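Local coordinates for nonsense-mediated mRNA decay factor SMG5 (Homo sapiens, PDB 2HWY), which acts in nonsense-mediated mRNA decay, where it promotes UPF1 dephosphorylation, and lacks RNase activity of its own, the chain here being its PIN domain, at residues 3-7 and 27-33; 7-13 and 36-40; 15-21 and 153-157. Residues are numbered along the deposited sequence.

Interaction 1: 3-7 and 27-33; sequences PYLVP and RFIVIIP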
loop_
_atom_site.group_PDB
_atom_site.type_symbol
_atom_site.label_atom_id
_atom_site.label_comp_id
_atom_site.label_asym_id
_atom_site.label_seq_id
_atom_site.Cartn_x
_atom_site.Cartn_y
_atom_site.Cartn_z
ATOM N N PRO A 3 -11.060 8.683 -0.589
ATOM C CA PRO A 3 -9.605 8.829 -0.457
ATOM C C PRO A 3 -8.873 7.513 -0.637
ATOM O O PRO A 3 -9.352 6.482 -0.176
ATOM C CB PRO A 3 -9.421 9.358 0.984
ATOM C CG PRO A 3 -10.652 8.951 1.726
ATOM C CD PRO A 3 -11.764 8.926 0.692
ATOM N N TYR A 4 -7.718 7.565 -1.300
ATOM C CA TYR A 4 -6.969 6.367 -1.673
ATOM C C TYR A 4 -5.761 6.218 -0.792
ATOM O O TYR A 4 -5.050 7.200 -0.575
ATOM C CB TYR A 4 -6.468 6.474 -3.111
ATOM C CG TYR A 4 -7.551 6.442 -4.146
ATOM C CD1 TYR A 4 -7.700 7.459 -5.063
ATOM C CD2 TYR A 4 -8.418 5.372 -4.210
ATOM C CE1 TYR A 4 -8.706 7.410 -6.020
ATOM C CE2 TYR A 4 -9.423 5.311 -5.155
ATOM C CZ TYR A 4 -9.571 6.327 -6.051
ATOM O OH TYR A 4 -10.582 6.223 -6.977
ATOM N N LEU A 5 -5.523 5.007 -0.292
ATOM C CA LEU A 5 -4.229 4.661 0.290
ATOM C C LEU A 5 -3.580 3.638 -0.617
ATOM O O LEU A 5 -4.274 2.746 -1.139
ATOM C CB LEU A 5 -4.393 4.096 1.693
ATOM C CG LEU A 5 -5.159 5.079 2.587
ATOM C CD1 LEU A 5 -5.403 4.483 3.994
ATOM C CD2 LEU A 5 -4.434 6.408 2.650
ATOM N N VAL A 6 -2.270 3.771 -0.850
ATOM C CA VAL A 6 -1.585 2.779 -1.678
ATOM C C VAL A 6 -0.358 2.176 -0.994
ATOM O O VAL A 6 0.695 2.791 -0.942
ATOM C CB VAL A 6 -1.297 3.281 -3.126
ATOM C CG1 VAL A 6 -2.443 4.141 -3.615
ATOM C CG2 VAL A 6 0.007 4.026 -3.229
ATOM N N PRO A 7 -0.518 0.959 -0.449
ATOM C CA PRO A 7 0.536 0.173 0.159
ATOM C C PRO A 7 1.765 -0.098 -0.698
ATOM O O PRO A 7 1.669 -0.401 -1.899
ATOM C CB PRO A 7 -0.158 -1.155 0.450
ATOM C CG PRO A 7 -1.552 -0.804 0.648
ATOM C CD PRO A 7 -1.819 0.280 -0.328
ATOM N N ARG A 27 -13.249 3.959 5.331
ATOM C CA ARG A 27 -12.969 5.392 5.160
ATOM C C ARG A 27 -11.962 5.595 4.027
ATOM O O ARG A 27 -11.710 6.720 3.612
ATOM C CB ARG A 27 -12.405 6.012 6.453
ATOM C CG ARG A 27 -13.036 5.510 7.758
ATOM C CD ARG A 27 -14.143 6.395 8.292
ATOM N NE ARG A 27 -13.646 7.406 9.222
ATOM C CZ ARG A 27 -13.167 7.156 10.444
ATOM N NH1 ARG A 27 -13.086 5.910 10.923
ATOM N NH2 ARG A 27 -12.740 8.170 11.196
ATOM N N PHE A 28 -11.374 4.499 3.547
ATOM C CA PHE A 28 -10.447 4.543 2.426
ATOM C C PHE A 28 -10.736 3.438 1.410
ATOM O O PHE A 28 -11.347 2.413 1.729
ATOM C CB PHE A 28 -9.018 4.408 2.935
ATOM C CG PHE A 28 -8.645 5.448 3.936
ATOM C CD1 PHE A 28 -8.564 5.135 5.295
ATOM C CD2 PHE A 28 -8.393 6.758 3.539
ATOM C CE1 PHE A 28 -8.215 6.119 6.245
ATOM C CE2 PHE A 28 -8.051 7.750 4.492
ATOM C CZ PHE A 28 -7.958 7.420 5.841
ATOM N N ILE A 29 -10.300 3.689 0.181
ATOM C CA ILE A 29 -10.175 2.671 -0.857
ATOM C C ILE A 29 -8.707 2.298 -0.918
ATOM O O ILE A 29 -7.864 3.171 -1.109
ATOM C CB ILE A 29 -10.592 3.225 -2.248
ATOM C CG1 ILE A 29 -12.112 3.246 -2.397
ATOM C CG2 ILE A 29 -9.976 2.401 -3.369
ATOM C CD1 ILE A 29 -12.582 3.956 -3.652
ATOM N N VAL A 30 -8.399 1.011 -0.772
ATOM C CA VAL A 30 -7.015 0.553 -0.846
ATOM C C VAL A 30 -6.690 0.038 -2.254
ATOM O O VAL A 30 -7.093 -1.063 -2.637
ATOM C CB VAL A 30 -6.708 -0.523 0.203
ATOM C CG1 VAL A 30 -5.356 -1.147 -0.080
ATOM C CG2 VAL A 30 -6.710 0.060 1.602
ATOM N N ILE A 31 -5.967 0.858 -3.014
ATOM C CA ILE A 31 -5.407 0.459 -4.296
ATOM C C ILE A 31 -4.067 -0.245 -4.062
ATOM O O ILE A 31 -3.123 0.375 -3.576
ATOM C CB ILE A 31 -5.200 1.682 -5.207
ATOM C CG1 ILE A 31 -6.485 2.510 -5.281
ATOM C CG2 ILE A 31 -4.785 1.251 -6.609
ATOM C CD1 ILE A 31 -7.736 1.679 -5.661
ATOM N N ILE A 32 -3.996 -1.538 -4.393
ATOM C CA ILE A 32 -2.742 -2.301 -4.319
ATOM C C ILE A 32 -2.150 -2.297 -5.722
ATOM O O ILE A 32 -2.699 -2.935 -6.623
ATOM C CB ILE A 32 -2.946 -3.799 -3.895
ATOM C CG1 ILE A 32 -3.832 -3.960 -2.655
ATOM C CG2 ILE A 32 -1.608 -4.448 -3.649
ATOM C CD1 ILE A 32 -3.273 -3.311 -1.366
ATOM N N PRO A 33 -1.033 -1.596 -5.935
ATOM C CA PRO A 33 -0.520 -1.514 -7.316
ATOM C C PRO A 33 -0.033 -2.854 -7.885
ATOM O O PRO A 33 0.513 -3.675 -7.148
ATOM C CB PRO A 33 0.648 -0.526 -7.211
ATOM C CG PRO A 33 0.577 0.072 -5.848
ATOM C CD PRO A 33 -0.186 -0.873 -4.977
#
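L5 and F28, with 84 and 69 Å² covered, lose the most surface in this contact between neighbouring parallel strands, F28 immediately preceding strand 29-32. L5 CD1 lies 3.6 Å from the centroid of the F28 ring and 22° off its normal, a CH-pi contact over the ring face, and L5 CD1 to F28 CG is 3.4 Å. The backbone sets the register: I29 N donates to P3 O (3.0 Å, 169°) and L5 N to I29 O (3.1 Å, 158°), so I29 bonds to the residues before and after its bridge partner Y4, as in a parallel ladder; I31 N reaches L5 O at 3.2 Å in a weak bond (134°). P3, covered by 63 Å², also rests its CG 3.6 Å from F28 CD2. On the face opposite L5 and V30, Y4 CD2 meets I29 CG2 at 3.5 Å, I29 lying at the ring edge. The strand axes, 4.8 Å apart, cross at -34°. In the parallel sheet of this PIN domain, strand 125-128 flanks 4-7 and strand 68-70 flanks 29-32, while helix 16-25 packs L22 on L5 and F28.

Interaction 2: 7-13 and 36-40; sequences PDTQALC and VIDGL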
loop_
_atom_site.group_PDB
_atom_site.type_symbol
_atom_site.label_atom_id
_atom_site.label_comp_id
_atom_site.label_asym_id
_atom_site.label_seq_id
_atom_site.Cartn_x
_atom_site.Cartn_y
_atom_site.Cartn_z
ATOM N N PRO A 7 -0.518 0.959 -0.449
ATOM C CA PRO A 7 0.536 0.173 0.159
ATOM C C PRO A 7 1.765 -0.098 -0.698
ATOM O O PRO A 7 1.669 -0.401 -1.899
ATOM C CB PRO A 7 -0.158 -1.155 0.450
ATOM C CG PRO A 7 -1.552 -0.804 0.648
ATOM C CD PRO A 7 -1.819 0.280 -0.328
ATOM N N ASP A 8 2.907 0.028 -0.032
ATOM C CA ASP A 8 4.225 -0.436 -0.491
ATOM C C ASP A 8 4.206 -1.965 -0.316
ATOM O O ASP A 8 3.310 -2.490 0.366
ATOM C CB ASP A 8 5.257 0.228 0.437
ATOM C CG ASP A 8 6.691 0.043 0.012
ATOM O OD1 ASP A 8 7.105 -1.091 -0.338
ATOM O OD2 ASP A 8 7.448 1.039 0.088
ATOM N N THR A 9 5.144 -2.682 -0.937
ATOM C CA THR A 9 5.320 -4.116 -0.672
ATOM C C THR A 9 5.717 -4.257 0.788
ATOM O O THR A 9 5.216 -5.113 1.522
ATOM C CB THR A 9 6.431 -4.788 -1.567
ATOM O OG1 THR A 9 5.940 -4.997 -2.895
ATOM C CG2 THR A 9 6.859 -6.138 -1.004
ATOM N N GLN A 10 6.638 -3.407 1.202
ATOM C CA GLN A 10 7.144 -3.470 2.554
ATOM C C GLN A 10 6.023 -3.255 3.566
ATOM O O GLN A 10 6.003 -3.912 4.609
ATOM C CB GLN A 10 8.239 -2.429 2.757
ATOM C CG GLN A 10 9.613 -2.989 2.941
ATOM C CD GLN A 10 10.589 -1.897 3.372
ATOM O OE1 GLN A 10 11.392 -2.082 4.298
ATOM N NE2 GLN A 10 10.506 -0.737 2.714
ATOM N N ALA A 11 5.111 -2.329 3.260
ATOM C CA ALA A 11 3.986 -2.013 4.149
ATOM C C ALA A 11 3.091 -3.221 4.335
ATOM O O ALA A 11 2.663 -3.517 5.442
ATOM C CB ALA A 11 3.178 -0.847 3.599
ATOM N N LEU A 12 2.811 -3.915 3.238
ATOM C CA LEU A 12 1.987 -5.112 3.277
ATOM C C LEU A 12 2.685 -6.254 3.971
ATOM O O LEU A 12 2.059 -7.002 4.706
ATOM C CB LEU A 12 1.611 -5.546 1.862
ATOM C CG LEU A 12 0.577 -4.618 1.243
ATOM C CD1 LEU A 12 0.561 -4.792 -0.258
ATOM C CD2 LEU A 12 -0.824 -4.830 1.855
ATOM N N CYS A 13 3.980 -6.398 3.709
ATOM C CA CYS A 13 4.760 -7.523 4.253
ATOM C C CYS A 13 4.996 -7.457 5.753
ATOM O O CYS A 13 5.078 -8.493 6.392
ATOM C CB CYS A 13 6.106 -7.647 3.534
ATOM S SG CYS A 13 5.941 -8.490 1.942
ATOM N N VAL A 36 3.240 -4.142 -6.924
ATOM C CA VAL A 36 3.247 -4.620 -5.551
ATOM C C VAL A 36 2.676 -6.040 -5.516
ATOM O O VAL A 36 3.320 -6.965 -5.036
ATOM C CB VAL A 36 2.428 -3.666 -4.628
ATOM C CG1 VAL A 36 2.463 -4.143 -3.192
ATOM C CG2 VAL A 36 2.970 -2.254 -4.715
ATOM N N ILE A 37 1.467 -6.202 -6.036
ATOM C CA ILE A 37 0.836 -7.509 -6.168
ATOM C C ILE A 37 1.765 -8.555 -6.833
ATOM O O ILE A 37 1.930 -9.681 -6.340
ATOM C CB ILE A 37 -0.494 -7.334 -6.941
ATOM C CG1 ILE A 37 -1.641 -7.116 -5.963
ATOM C CG2 ILE A 37 -0.812 -8.510 -7.841
ATOM C CD1 ILE A 37 -2.266 -8.386 -5.443
ATOM N N ASP A 38 2.375 -8.187 -7.953
ATOM C CA ASP A 38 3.319 -9.080 -8.629
ATOM C C ASP A 38 4.609 -9.274 -7.821
ATOM O O ASP A 38 5.188 -10.356 -7.834
ATOM C CB ASP A 38 3.611 -8.580 -10.055
ATOM C CG ASP A 38 2.389 -8.670 -10.964
ATOM O OD1 ASP A 38 1.355 -9.246 -10.516
ATOM O OD2 ASP A 38 2.455 -8.161 -12.111
ATOM N N GLY A 39 5.046 -8.232 -7.121
ATOM C CA GLY A 39 6.164 -8.335 -6.191
ATOM C C GLY A 39 5.886 -9.346 -5.091
ATOM O O GLY A 39 6.779 -10.102 -4.679
ATOM N N LEU A 40 4.643 -9.386 -4.626
ATOM C CA LEU A 40 4.286 -10.297 -3.545
ATOM C C LEU A 40 4.189 -11.752 -4.032
ATOM O O LEU A 40 4.638 -12.654 -3.319
ATOM C CB LEU A 40 2.994 -9.856 -2.860
ATOM C CG LEU A 40 3.021 -8.451 -2.258
ATOM C CD1 LEU A 40 1.652 -8.035 -1.840
ATOM C CD2 LEU A 40 3.952 -8.363 -1.083
#
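P7 ends strand 4-7, and its carbonyl O is 3.6 Å from V36 CG2, so the contact begins where the strand hands over to helix 9-14. D8 follows as N-cap: Q10 N donates to D8 OD1 at 2.8 Å and 159°, while the CA-to-CB bond of D8 points away from helix 34-43. Its backbone is nearer, with D8 C 4.0 Å from V36 CG1. T9 and V36 are the nearest pair by CA, T9 CA to V36 CA being 5.3 Å; T9 OG1 lies 3.6 Å from V36 CG1, and T9 CG2 is 3.7 Å from L40 CD2. Each of the two helices directly follows a strand of the parallel sheet, 4-7 and 29-32, so they meet beyond the C-terminal ends of adjacent strands, as expected for the alternating alpha/beta fold of a PIN domain. The short helical segments cross at -56° with axes 10.2 Å apart. Further on, L12 turns toward the partner and sets CD1 against V36 CG1 (3.6 Å) and L40 CD1 (3.8 Å), all apolar. C13 brings SG within 3.6 Å of L40 CD2, while A50 and I54 of helix 48-63 pack on C13 and L40 respectively.

Interaction 3: 15-21 and 153-157; sequences HLPVIRQ and VLDFY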
loop_
_atom_site.group_PDB
_atom_site.type_symbol
_atom_site.label_atom_id
_atom_site.label_comp_id
_atom_site.label_asym_id
_atom_site.label_seq_id
_atom_site.Cartn_x
_atom_site.Cartn_y
_atom_site.Cartn_z
ATOM N N HIS A 15 3.364 -4.848 7.983
ATOM C CA HIS A 15 2.381 -4.080 8.739
ATOM C C HIS A 15 0.984 -4.364 8.203
ATOM O O HIS A 15 0.160 -3.465 8.048
ATOM C CB HIS A 15 2.687 -2.586 8.662
ATOM C CG HIS A 15 4.066 -2.229 9.124
ATOM N ND1 HIS A 15 5.124 -2.052 8.254
ATOM C CD2 HIS A 15 4.566 -2.024 10.364
ATOM C CE1 HIS A 15 6.212 -1.746 8.939
ATOM N NE2 HIS A 15 5.901 -1.729 10.221
ATOM N N LEU A 16 0.729 -5.643 7.955
ATOM C CA LEU A 16 -0.535 -6.100 7.447
ATOM C C LEU A 16 -1.698 -5.722 8.350
ATOM O O LEU A 16 -2.779 -5.407 7.860
ATOM C CB LEU A 16 -0.473 -7.597 7.301
ATOM C CG LEU A 16 -1.709 -8.266 6.757
ATOM C CD1 LEU A 16 -2.061 -7.714 5.369
ATOM C CD2 LEU A 16 -1.432 -9.748 6.715
ATOM N N PRO A 17 -1.501 -5.783 9.678
ATOM C CA PRO A 17 -2.624 -5.405 10.564
ATOM C C PRO A 17 -3.013 -3.919 10.541
ATOM O O PRO A 17 -4.143 -3.585 10.849
ATOM C CB PRO A 17 -2.122 -5.820 11.947
ATOM C CG PRO A 17 -1.010 -6.838 11.651
ATOM C CD PRO A 17 -0.346 -6.257 10.466
ATOM N N VAL A 18 -2.096 -3.041 10.165
ATOM C CA VAL A 18 -2.432 -1.644 9.915
ATOM C C VAL A 18 -3.310 -1.540 8.659
ATOM O O VAL A 18 -4.353 -0.864 8.657
ATOM C CB VAL A 18 -1.151 -0.806 9.722
ATOM C CG1 VAL A 18 -1.480 0.568 9.161
ATOM C CG2 VAL A 18 -0.397 -0.680 11.050
ATOM N N ILE A 19 -2.877 -2.218 7.595
ATOM C CA ILE A 19 -3.624 -2.223 6.356
ATOM C C ILE A 19 -4.992 -2.865 6.580
ATOM O O ILE A 19 -6.004 -2.337 6.122
ATOM C CB ILE A 19 -2.805 -2.855 5.173
ATOM C CG1 ILE A 19 -1.665 -1.917 4.775
ATOM C CG2 ILE A 19 -3.667 -3.065 3.928
ATOM C CD1 ILE A 19 -0.347 -2.275 5.333
ATOM N N ARG A 20 -5.045 -3.957 7.326
ATOM C CA ARG A 20 -6.339 -4.559 7.652
ATOM C C ARG A 20 -7.289 -3.533 8.238
ATOM O O ARG A 20 -8.400 -3.374 7.774
ATOM C CB ARG A 20 -6.184 -5.723 8.618
ATOM C CG ARG A 20 -7.508 -6.460 8.922
ATOM C CD ARG A 20 -7.346 -7.582 9.969
ATOM N NE ARG A 20 -6.140 -8.363 9.701
ATOM C CZ ARG A 20 -6.071 -9.439 8.919
ATOM N NH1 ARG A 20 -7.154 -9.913 8.311
ATOM N NH2 ARG A 20 -4.902 -10.056 8.750
ATOM N N GLN A 21 -6.826 -2.827 9.255
ATOM C CA GLN A 21 -7.620 -1.781 9.901
ATOM C C GLN A 21 -8.129 -0.755 8.901
ATOM O O GLN A 21 -9.310 -0.435 8.887
ATOM C CB GLN A 21 -6.781 -1.069 10.961
ATOM C CG GLN A 21 -7.579 -0.434 12.079
ATOM C CD GLN A 21 -8.282 -1.452 12.944
ATOM O OE1 GLN A 21 -7.923 -2.636 12.958
ATOM N NE2 GLN A 21 -9.299 -1.003 13.663
ATOM N N VAL A 153 3.611 3.837 7.032
ATOM C CA VAL A 153 2.425 3.126 7.536
ATOM C C VAL A 153 2.079 3.456 8.999
ATOM O O VAL A 153 0.974 3.908 9.283
ATOM C CB VAL A 153 2.515 1.576 7.424
ATOM C CG1 VAL A 153 1.493 1.041 6.426
ATOM C CG2 VAL A 153 3.930 1.084 7.154
ATOM N N LEU A 154 3.014 3.227 9.920
ATOM C CA LEU A 154 2.758 3.522 11.337
ATOM C C LEU A 154 2.629 5.017 11.653
ATOM O O LEU A 154 1.945 5.378 12.613
ATOM C CB LEU A 154 3.822 2.896 12.238
ATOM C CG LEU A 154 4.107 1.404 12.019
ATOM C CD1 LEU A 154 4.883 0.877 13.182
ATOM C CD2 LEU A 154 2.836 0.601 11.824
ATOM N N ASP A 155 3.295 5.889 10.873
ATOM C CA ASP A 155 3.091 7.324 11.026
ATOM C C ASP A 155 1.667 7.720 10.647
ATOM O O ASP A 155 0.969 8.374 11.377
ATOM C CB ASP A 155 4.097 8.103 10.175
ATOM N N PHE A 156 1.236 7.226 9.488
ATOM C CA PHE A 156 -0.130 7.454 9.035
ATOM C C PHE A 156 -1.121 6.860 10.055
ATOM O O PHE A 156 -2.102 7.504 10.431
ATOM C CB PHE A 156 -0.325 6.838 7.640
ATOM C CG PHE A 156 -1.703 7.058 7.053
ATOM C CD1 PHE A 156 -1.966 8.146 6.230
ATOM C CD2 PHE A 156 -2.733 6.151 7.307
ATOM C CE1 PHE A 156 -3.233 8.335 5.681
ATOM C CE2 PHE A 156 -4.006 6.343 6.768
ATOM C CZ PHE A 156 -4.251 7.442 5.952
ATOM N N TYR A 157 -0.820 5.653 10.529
ATOM C CA TYR A 157 -1.728 4.921 11.401
ATOM C C TYR A 157 -1.902 5.577 12.753
ATOM O O TYR A 157 -3.019 5.702 13.268
ATOM C CB TYR A 157 -1.248 3.486 11.633
ATOM C CG TYR A 157 -2.253 2.749 12.458
ATOM C CD1 TYR A 157 -3.551 2.561 11.975
ATOM C CD2 TYR A 157 -1.955 2.312 13.743
ATOM C CE1 TYR A 157 -4.513 1.921 12.724
ATOM C CE2 TYR A 157 -2.910 1.672 14.503
ATOM C CZ TYR A 157 -4.191 1.478 13.981
ATOM O OH TYR A 157 -5.166 0.840 14.714
#
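No hydrogen bond joins these two helical segments; the 350 Å² buried between them comes from van der Waals contact, with an apolar centre round V18, which has 76 Å² covered. Its CG2 lies 3.6 Å from L154 CD2, and V18 CG1 is 3.8 Å from Y157 CB and 4.1 Å from V153 CG1, so one valine touches three side chains of the partner helix. I19 adds a lesser apolar contact, CD1 to V153 CG1 at 3.9 Å, at the buried side where V153 also meets A11 of helix 9-14. The axes of the short segments run 10.3 Å apart at 39°, and V18 CA to Y157 CA, at 6.8 Å, is the shortest CA separation. Helix 16-25, with helix 9-14, forms the beta-alpha-beta crossover from strand 4-7 to the adjacent parallel strand 29-32, whereas helix 153-159 follows strand 149-150, an outermost strand. The contact therefore joins parts of the PIN domain fold at least 132 residues apart in sequence, and F156 of the later helix rests on L126 of strand 125-128, which lies between strands 4-7 and 149-150 in the sheet. Rings take part in a second group of contacts. H15, the N-cap residue of helix 16-25, points toward the partner, its ND1 3.5 Å from V153 CG2 and its CD2 3.5 Å from L154 CD2. V18 CG2 sits over one face of the Y157 ring. At the Q21 end, where that side chain is exposed, its aliphatic part meets a hydroxyl: Q21 CG is 3.8 Å from Y157 OH.

Interaction 1 alone is held by backbone hydrogen bonds, between two strands inside the sheet, and has the largest buried area; interactions 2 and 3 join helices through side chains and are smaller, interaction 2 the smallest. Interactions 1 and 2 share P7 and are built on consecutive elements, since strands 4-7 and 29-32 lead into helices 9-14 and 34-43; I32 CG2 lies 3.5 Å from I37 CG1. The 153-157 segment of interaction 3 also reaches the sheet, F156 CZ being 3.5 Å from L5 CD2. Buried and exposed residues mix in interactions 1 and 3, whereas no touching residue of interaction 2 is exposed. L12 CD2, 3.9 Å from I19 CG2, connects interactions 2 and 3.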